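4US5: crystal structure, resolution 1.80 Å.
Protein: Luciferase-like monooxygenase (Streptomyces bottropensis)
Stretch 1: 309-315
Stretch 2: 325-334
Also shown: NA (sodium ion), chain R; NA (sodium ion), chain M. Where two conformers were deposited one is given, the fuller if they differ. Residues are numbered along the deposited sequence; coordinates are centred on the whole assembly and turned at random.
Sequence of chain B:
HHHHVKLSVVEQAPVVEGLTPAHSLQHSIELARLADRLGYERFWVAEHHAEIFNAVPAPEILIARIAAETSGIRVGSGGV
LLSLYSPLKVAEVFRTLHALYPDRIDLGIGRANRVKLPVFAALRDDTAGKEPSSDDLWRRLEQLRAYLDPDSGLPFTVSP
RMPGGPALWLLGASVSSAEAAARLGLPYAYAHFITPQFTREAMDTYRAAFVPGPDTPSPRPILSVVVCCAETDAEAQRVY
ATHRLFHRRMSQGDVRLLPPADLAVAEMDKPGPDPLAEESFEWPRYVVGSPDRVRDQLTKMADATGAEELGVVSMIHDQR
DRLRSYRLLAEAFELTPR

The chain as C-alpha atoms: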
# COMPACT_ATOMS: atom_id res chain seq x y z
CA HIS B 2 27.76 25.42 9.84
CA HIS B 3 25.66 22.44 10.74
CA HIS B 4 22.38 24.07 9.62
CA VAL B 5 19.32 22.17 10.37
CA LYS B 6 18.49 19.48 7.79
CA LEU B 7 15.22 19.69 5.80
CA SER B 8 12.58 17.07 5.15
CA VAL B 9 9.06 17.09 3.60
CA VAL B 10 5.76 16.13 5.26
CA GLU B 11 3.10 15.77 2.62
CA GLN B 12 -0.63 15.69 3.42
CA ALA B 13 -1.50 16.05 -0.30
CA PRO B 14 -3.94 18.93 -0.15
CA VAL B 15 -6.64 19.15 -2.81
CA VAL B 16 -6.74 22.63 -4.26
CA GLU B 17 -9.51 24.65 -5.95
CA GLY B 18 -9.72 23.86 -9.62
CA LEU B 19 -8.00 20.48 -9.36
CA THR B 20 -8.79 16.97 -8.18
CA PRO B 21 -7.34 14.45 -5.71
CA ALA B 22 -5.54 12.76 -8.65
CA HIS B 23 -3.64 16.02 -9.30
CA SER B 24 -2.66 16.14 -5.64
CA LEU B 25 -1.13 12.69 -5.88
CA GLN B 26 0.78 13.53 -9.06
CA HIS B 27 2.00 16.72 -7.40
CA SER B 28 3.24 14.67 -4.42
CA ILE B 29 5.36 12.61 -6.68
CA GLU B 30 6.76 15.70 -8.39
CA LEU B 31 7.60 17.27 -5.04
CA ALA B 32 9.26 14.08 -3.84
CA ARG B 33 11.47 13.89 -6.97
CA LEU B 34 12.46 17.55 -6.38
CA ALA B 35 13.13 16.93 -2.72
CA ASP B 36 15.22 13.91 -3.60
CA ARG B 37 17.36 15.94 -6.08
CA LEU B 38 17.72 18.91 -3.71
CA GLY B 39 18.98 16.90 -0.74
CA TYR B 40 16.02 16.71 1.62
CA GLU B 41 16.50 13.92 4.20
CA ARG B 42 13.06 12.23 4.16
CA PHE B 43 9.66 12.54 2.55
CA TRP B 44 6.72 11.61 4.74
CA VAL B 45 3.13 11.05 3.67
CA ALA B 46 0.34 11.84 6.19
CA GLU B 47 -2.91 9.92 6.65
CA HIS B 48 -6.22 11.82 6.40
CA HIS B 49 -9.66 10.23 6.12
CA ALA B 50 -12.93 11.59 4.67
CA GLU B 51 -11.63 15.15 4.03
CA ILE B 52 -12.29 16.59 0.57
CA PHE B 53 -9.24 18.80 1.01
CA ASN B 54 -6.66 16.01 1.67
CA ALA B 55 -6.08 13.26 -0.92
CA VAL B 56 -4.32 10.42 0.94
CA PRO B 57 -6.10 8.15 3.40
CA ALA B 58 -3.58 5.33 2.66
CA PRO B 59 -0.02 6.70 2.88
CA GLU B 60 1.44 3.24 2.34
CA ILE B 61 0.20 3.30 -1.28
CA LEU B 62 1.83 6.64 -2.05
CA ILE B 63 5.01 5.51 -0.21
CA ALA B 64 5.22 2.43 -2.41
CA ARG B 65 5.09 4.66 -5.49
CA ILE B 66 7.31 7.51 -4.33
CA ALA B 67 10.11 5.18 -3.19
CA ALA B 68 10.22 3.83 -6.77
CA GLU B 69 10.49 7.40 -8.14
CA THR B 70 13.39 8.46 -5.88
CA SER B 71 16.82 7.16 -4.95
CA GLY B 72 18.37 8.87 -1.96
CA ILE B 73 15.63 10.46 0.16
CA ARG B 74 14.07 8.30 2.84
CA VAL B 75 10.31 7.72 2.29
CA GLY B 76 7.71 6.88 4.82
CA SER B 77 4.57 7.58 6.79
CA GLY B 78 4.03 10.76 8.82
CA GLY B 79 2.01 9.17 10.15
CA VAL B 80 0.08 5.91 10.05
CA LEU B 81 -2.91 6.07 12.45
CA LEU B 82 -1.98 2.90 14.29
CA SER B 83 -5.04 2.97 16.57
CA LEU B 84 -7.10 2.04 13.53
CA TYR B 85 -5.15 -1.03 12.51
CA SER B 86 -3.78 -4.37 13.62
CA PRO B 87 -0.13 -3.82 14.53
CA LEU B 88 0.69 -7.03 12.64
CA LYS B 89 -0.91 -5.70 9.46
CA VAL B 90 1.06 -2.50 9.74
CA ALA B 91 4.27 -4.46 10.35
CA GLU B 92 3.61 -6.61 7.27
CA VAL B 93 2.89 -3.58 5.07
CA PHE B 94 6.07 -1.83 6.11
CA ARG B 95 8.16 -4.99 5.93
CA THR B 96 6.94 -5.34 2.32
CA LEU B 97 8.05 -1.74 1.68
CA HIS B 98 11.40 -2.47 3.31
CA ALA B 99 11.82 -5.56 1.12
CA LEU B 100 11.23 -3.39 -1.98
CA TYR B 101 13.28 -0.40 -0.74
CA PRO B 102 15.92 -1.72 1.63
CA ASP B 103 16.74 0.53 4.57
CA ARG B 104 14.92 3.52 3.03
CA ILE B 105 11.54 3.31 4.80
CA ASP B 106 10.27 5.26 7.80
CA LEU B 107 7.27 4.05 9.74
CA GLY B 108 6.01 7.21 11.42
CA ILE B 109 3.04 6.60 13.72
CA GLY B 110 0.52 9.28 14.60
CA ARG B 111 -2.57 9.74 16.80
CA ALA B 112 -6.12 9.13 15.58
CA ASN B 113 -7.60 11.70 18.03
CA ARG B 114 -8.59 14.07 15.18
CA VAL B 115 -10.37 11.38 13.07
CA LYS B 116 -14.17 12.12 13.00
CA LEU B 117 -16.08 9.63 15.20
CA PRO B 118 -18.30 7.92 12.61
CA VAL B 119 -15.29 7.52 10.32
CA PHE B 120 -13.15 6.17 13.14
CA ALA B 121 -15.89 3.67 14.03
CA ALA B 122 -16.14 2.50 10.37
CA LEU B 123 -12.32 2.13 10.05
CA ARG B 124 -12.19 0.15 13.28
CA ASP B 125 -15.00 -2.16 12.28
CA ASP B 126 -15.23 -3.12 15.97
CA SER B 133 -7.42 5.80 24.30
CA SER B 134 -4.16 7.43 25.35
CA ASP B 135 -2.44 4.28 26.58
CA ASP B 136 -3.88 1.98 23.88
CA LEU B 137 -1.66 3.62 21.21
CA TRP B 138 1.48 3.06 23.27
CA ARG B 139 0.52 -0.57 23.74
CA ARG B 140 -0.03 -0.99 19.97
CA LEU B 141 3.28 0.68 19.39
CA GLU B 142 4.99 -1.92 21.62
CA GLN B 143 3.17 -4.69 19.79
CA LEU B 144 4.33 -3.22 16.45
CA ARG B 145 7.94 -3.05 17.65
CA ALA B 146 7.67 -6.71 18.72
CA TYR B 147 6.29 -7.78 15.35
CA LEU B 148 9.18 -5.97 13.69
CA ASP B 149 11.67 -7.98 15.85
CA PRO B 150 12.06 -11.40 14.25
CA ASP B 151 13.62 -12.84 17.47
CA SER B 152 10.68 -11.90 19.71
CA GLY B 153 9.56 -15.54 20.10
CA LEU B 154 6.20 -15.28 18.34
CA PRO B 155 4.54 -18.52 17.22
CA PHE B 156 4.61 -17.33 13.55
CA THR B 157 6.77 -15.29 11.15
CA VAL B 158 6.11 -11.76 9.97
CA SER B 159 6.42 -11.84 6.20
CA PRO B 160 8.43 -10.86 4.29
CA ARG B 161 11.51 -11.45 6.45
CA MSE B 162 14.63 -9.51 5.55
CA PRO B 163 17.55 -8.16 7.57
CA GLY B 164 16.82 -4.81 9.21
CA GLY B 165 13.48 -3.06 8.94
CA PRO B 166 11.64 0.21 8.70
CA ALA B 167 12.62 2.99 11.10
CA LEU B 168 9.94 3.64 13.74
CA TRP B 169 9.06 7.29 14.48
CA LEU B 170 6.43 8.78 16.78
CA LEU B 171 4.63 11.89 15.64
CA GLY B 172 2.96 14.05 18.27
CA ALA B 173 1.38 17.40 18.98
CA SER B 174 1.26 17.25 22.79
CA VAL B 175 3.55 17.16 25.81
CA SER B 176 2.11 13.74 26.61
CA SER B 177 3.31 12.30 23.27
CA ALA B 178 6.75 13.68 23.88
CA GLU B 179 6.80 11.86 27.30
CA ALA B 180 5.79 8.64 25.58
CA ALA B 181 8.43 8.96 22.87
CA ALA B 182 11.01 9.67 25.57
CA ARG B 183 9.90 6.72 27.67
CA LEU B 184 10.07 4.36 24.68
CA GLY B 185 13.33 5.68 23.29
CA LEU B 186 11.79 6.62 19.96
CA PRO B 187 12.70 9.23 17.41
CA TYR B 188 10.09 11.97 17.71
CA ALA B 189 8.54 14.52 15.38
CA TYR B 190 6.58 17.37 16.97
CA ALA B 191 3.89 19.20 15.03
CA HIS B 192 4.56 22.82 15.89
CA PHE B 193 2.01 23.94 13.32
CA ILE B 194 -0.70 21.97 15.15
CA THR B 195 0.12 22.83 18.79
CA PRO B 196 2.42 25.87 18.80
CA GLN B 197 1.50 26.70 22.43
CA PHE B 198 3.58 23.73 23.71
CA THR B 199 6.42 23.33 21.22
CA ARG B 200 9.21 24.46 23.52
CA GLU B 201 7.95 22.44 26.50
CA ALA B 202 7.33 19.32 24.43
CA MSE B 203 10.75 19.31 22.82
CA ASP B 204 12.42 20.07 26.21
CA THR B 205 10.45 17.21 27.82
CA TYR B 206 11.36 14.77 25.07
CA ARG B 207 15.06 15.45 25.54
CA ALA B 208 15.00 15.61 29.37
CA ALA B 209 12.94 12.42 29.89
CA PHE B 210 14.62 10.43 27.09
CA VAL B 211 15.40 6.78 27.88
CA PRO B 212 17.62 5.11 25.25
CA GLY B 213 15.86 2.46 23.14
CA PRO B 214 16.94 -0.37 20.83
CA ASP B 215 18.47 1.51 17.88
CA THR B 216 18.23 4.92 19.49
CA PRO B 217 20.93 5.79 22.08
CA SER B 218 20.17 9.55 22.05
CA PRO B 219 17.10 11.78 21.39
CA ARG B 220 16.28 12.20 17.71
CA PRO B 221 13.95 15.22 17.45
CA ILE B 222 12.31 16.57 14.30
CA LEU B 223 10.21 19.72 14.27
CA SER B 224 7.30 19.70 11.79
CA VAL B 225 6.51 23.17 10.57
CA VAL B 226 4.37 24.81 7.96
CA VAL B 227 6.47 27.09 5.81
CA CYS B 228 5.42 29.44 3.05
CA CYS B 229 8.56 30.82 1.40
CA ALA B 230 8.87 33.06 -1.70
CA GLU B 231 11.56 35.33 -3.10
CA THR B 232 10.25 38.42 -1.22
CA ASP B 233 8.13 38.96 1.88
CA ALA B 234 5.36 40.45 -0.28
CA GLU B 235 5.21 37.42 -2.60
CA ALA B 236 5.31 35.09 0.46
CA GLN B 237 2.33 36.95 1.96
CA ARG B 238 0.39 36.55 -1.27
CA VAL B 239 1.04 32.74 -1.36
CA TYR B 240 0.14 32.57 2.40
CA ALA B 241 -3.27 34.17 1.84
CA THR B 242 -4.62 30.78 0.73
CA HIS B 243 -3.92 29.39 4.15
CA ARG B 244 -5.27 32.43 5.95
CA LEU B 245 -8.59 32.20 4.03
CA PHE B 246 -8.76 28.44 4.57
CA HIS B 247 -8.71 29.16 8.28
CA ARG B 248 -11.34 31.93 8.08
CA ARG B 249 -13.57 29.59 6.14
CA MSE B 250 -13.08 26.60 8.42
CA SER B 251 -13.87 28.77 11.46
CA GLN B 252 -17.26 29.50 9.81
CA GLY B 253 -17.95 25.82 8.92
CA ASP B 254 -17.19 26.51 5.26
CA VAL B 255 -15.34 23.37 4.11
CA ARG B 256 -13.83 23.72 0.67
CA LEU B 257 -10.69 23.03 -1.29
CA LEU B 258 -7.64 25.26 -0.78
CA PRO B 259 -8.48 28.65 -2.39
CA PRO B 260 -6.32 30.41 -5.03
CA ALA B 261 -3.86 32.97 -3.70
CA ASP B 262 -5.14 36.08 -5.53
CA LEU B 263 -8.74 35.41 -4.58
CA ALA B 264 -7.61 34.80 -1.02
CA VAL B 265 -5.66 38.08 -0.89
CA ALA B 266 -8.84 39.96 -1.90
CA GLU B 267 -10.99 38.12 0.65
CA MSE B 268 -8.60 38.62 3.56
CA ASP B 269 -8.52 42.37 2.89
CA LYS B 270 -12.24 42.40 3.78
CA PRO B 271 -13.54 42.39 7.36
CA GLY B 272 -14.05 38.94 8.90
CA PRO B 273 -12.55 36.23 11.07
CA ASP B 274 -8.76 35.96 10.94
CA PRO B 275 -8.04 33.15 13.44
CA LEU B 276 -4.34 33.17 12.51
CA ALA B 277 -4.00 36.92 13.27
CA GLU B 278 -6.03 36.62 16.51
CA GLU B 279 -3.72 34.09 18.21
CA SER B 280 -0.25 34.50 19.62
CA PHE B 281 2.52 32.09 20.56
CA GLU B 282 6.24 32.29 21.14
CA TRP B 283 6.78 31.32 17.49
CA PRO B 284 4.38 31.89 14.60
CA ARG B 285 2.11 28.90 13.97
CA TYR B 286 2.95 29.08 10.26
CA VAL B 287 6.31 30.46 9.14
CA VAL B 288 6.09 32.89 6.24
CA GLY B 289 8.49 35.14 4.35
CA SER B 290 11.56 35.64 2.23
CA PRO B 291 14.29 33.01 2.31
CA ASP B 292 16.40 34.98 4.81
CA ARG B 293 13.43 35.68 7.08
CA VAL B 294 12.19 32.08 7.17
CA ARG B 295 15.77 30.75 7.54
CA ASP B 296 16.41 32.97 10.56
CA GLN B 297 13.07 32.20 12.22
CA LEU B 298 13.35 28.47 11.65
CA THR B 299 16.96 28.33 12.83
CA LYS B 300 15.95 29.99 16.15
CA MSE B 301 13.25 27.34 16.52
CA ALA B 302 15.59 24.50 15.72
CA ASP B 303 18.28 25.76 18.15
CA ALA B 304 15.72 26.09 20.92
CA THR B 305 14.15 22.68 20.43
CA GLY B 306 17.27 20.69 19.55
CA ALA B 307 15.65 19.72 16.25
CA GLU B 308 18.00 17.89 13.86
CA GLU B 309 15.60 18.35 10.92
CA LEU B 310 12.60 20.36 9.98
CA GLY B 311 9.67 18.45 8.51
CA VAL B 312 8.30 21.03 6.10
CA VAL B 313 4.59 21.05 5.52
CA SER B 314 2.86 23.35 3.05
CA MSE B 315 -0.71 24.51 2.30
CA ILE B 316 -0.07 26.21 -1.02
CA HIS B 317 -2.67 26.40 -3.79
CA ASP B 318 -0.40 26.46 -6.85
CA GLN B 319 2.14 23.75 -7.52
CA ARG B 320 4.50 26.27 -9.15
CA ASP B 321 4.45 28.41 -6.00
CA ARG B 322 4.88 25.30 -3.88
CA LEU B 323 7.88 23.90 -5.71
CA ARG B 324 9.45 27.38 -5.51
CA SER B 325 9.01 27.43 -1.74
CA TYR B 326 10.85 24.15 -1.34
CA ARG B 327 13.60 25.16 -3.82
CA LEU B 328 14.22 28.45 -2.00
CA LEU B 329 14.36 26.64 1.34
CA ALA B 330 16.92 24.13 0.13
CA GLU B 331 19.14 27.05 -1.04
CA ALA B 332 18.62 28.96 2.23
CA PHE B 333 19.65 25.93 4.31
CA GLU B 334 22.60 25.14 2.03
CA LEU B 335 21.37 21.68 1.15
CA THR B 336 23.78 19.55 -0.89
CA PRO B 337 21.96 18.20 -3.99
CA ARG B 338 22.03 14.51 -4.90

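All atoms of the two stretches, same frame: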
# COMPACT_ATOMS: atom_id res chain seq x y z
N GLU B 309 16.21 18.14 12.23
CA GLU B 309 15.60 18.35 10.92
C GLU B 309 14.31 19.07 11.11
O GLU B 309 13.66 18.96 12.16
CB GLU B 309 15.21 17.03 10.17
CG GLU B 309 16.25 16.00 10.11
CD GLU B 309 15.75 14.69 9.53
OE1 GLU B 309 14.72 14.61 8.79
OE2 GLU B 309 16.46 13.72 9.80
N LEU B 310 13.89 19.75 10.05
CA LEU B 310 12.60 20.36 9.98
C LEU B 310 11.81 19.56 8.98
O LEU B 310 12.25 19.43 7.81
CB LEU B 310 12.71 21.81 9.53
CG LEU B 310 13.58 22.71 10.41
CD1 LEU B 310 13.83 24.05 9.78
CD2 LEU B 310 12.95 22.84 11.78
N GLY B 311 10.66 19.08 9.41
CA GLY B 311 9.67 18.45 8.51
C GLY B 311 8.72 19.51 7.93
O GLY B 311 7.86 20.06 8.62
N VAL B 312 8.91 19.84 6.67
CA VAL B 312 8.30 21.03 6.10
C VAL B 312 7.02 20.70 5.42
O VAL B 312 6.99 20.00 4.37
CB VAL B 312 9.24 21.75 5.12
CG1 VAL B 312 8.58 22.97 4.51
CG2 VAL B 312 10.56 22.13 5.81
N VAL B 313 5.96 21.25 5.98
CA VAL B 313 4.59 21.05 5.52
C VAL B 313 4.23 22.33 4.77
O VAL B 313 4.72 23.44 5.09
CB VAL B 313 3.64 20.89 6.74
CG1 VAL B 313 2.21 20.71 6.32
CG2 VAL B 313 4.07 19.73 7.61
N SER B 314 3.35 22.20 3.78
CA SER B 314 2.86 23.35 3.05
C SER B 314 1.35 23.24 2.74
O SER B 314 0.80 22.14 2.59
CB SER B 314 3.68 23.56 1.79
OG SER B 314 3.68 22.39 0.97
N MSE B 315 0.70 24.40 2.68
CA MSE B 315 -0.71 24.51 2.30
C MSE B 315 -0.78 25.58 1.24
O MSE B 315 -1.27 26.66 1.48
CB MSE B 315 -1.54 24.89 3.52
CG MSE B 315 -1.89 23.68 4.39
SE MSE B 315 -0.41 23.26 5.59
CE MSE B 315 -1.34 22.06 6.84
N SER B 325 8.81 27.35 -3.19
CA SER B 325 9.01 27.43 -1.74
C SER B 325 10.05 26.42 -1.28
O SER B 325 11.02 26.77 -0.60
CB SER B 325 7.67 27.28 -0.99
OG SER B 325 7.84 27.44 0.43
N TYR B 326 9.93 25.16 -1.73
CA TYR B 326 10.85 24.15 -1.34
C TYR B 326 12.25 24.33 -1.94
O TYR B 326 13.24 23.97 -1.32
CB TYR B 326 10.28 22.72 -1.63
CG TYR B 326 9.22 22.30 -0.66
CD1 TYR B 326 7.89 22.60 -0.89
CD2 TYR B 326 9.53 21.58 0.50
CE1 TYR B 326 6.89 22.22 0.01
CE2 TYR B 326 8.53 21.21 1.40
CZ TYR B 326 7.22 21.54 1.15
OH TYR B 326 6.21 21.10 2.04
N ARG B 327 12.32 24.84 -3.18
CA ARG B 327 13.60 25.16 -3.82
C ARG B 327 14.34 26.26 -3.06
O ARG B 327 15.51 26.14 -2.77
CB ARG B 327 13.37 25.66 -5.24
CG ARG B 327 13.20 24.58 -6.25
CD ARG B 327 13.63 25.10 -7.63
NE ARG B 327 13.08 24.28 -8.67
CZ ARG B 327 13.72 23.23 -9.19
NH1 ARG B 327 14.94 22.91 -8.77
NH2 ARG B 327 13.13 22.51 -10.15
N LEU B 328 13.62 27.30 -2.72
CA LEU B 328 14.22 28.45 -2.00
C LEU B 328 14.69 28.04 -0.62
O LEU B 328 15.77 28.45 -0.17
CB LEU B 328 13.22 29.59 -1.89
CG LEU B 328 12.85 30.31 -3.16
CD1 LEU B 328 11.66 31.22 -2.90
CD2 LEU B 328 14.04 31.09 -3.75
N LEU B 329 13.94 27.15 0.04
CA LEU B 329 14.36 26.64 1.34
C LEU B 329 15.64 25.80 1.28
O LEU B 329 16.51 25.91 2.14
CB LEU B 329 13.24 25.80 2.01
CG LEU B 329 12.07 26.55 2.60
CD1 LEU B 329 10.93 25.58 2.94
CD2 LEU B 329 12.54 27.31 3.83
N ALA B 330 15.74 24.92 0.29
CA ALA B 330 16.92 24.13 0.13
C ALA B 330 18.16 25.04 -0.01
O ALA B 330 19.22 24.72 0.53
CB ALA B 330 16.81 23.23 -1.09
N GLU B 331 18.02 26.08 -0.80
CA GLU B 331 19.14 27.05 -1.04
C GLU B 331 19.45 27.81 0.28
O GLU B 331 20.59 27.89 0.71
CB GLU B 331 18.74 28.02 -2.14
CG GLU B 331 19.78 29.08 -2.50
CD GLU B 331 19.27 30.12 -3.52
OE1 GLU B 331 18.03 30.31 -3.67
OE2 GLU B 331 20.12 30.79 -4.15
N ALA B 332 18.41 28.25 0.97
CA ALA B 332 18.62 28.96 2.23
C ALA B 332 19.30 28.13 3.31
O ALA B 332 20.10 28.65 4.09
CB ALA B 332 17.30 29.51 2.75
N PHE B 333 19.02 26.83 3.35
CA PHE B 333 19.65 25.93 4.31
C PHE B 333 20.88 25.19 3.76
O PHE B 333 21.39 24.28 4.40
CB PHE B 333 18.60 24.96 4.86
CG PHE B 333 17.68 25.60 5.85
CD1 PHE B 333 16.59 26.35 5.42
CD2 PHE B 333 17.98 25.57 7.19
CE1 PHE B 333 15.77 26.97 6.32
CE2 PHE B 333 17.16 26.21 8.09
CZ PHE B 333 16.08 26.91 7.65
N GLU B 334 21.34 25.62 2.60
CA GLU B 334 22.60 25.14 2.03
C GLU B 334 22.60 23.63 1.83
O GLU B 334 23.58 22.94 2.12
CB GLU B 334 23.81 25.61 2.92
CG GLU B 334 23.95 27.12 2.85
CD GLU B 334 25.01 27.71 3.80
OE1 GLU B 334 25.80 26.97 4.44
OE2 GLU B 334 25.02 28.91 3.92
NA NA R . 2.83 19.50 2.86
NA NA M . 0.82 22.62 -0.30
O HOH W 1 -0.31 21.89 -2.59

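Strand 309-313 and the helix that runs through 325-332 lie nearly antiparallel, their N-to-C directions 158° apart and their axes 11.0 Å apart at closest approach, so side chains rather than backbones fill the gap. Because the directions oppose, the start of stretch 2 lies beside the end of stretch 1. Alternation along the strand turns Leu310 and Val312 toward the helix and Val313 away.

Ser325 points toward the strand but makes no contact with it. Tyr326 leaves the helix sideways, and with chi1 at -75° (m) its end comes nearer the strand. There Tyr326 OH donates a hydrogen bond to Val312 O (2.7 Å) and accepts one from Ser314 OG (3.0 Å), both partners lying at the ring edge, near its plane. The phenol thus ties the helix to the strand's backbone and to the loop residue beyond it, while Val312 CG1 packs on Tyr326 CE2 at 3.6 Å. Ser314 also faces two sodium ions through its backbone, with Ser314 N and Ser314 O each 2.9 Å from a different NA.

Arg327 and Leu328 are out of reach. Leu329 returns toward the strand, its CD1 3.8 Å from Val312 CG1, so Val312 meets two helix residues. Phe333, just past the helix, closes the apolar row: its CZ lies 4.2 Å from Leu310 CD1, approached obliquely.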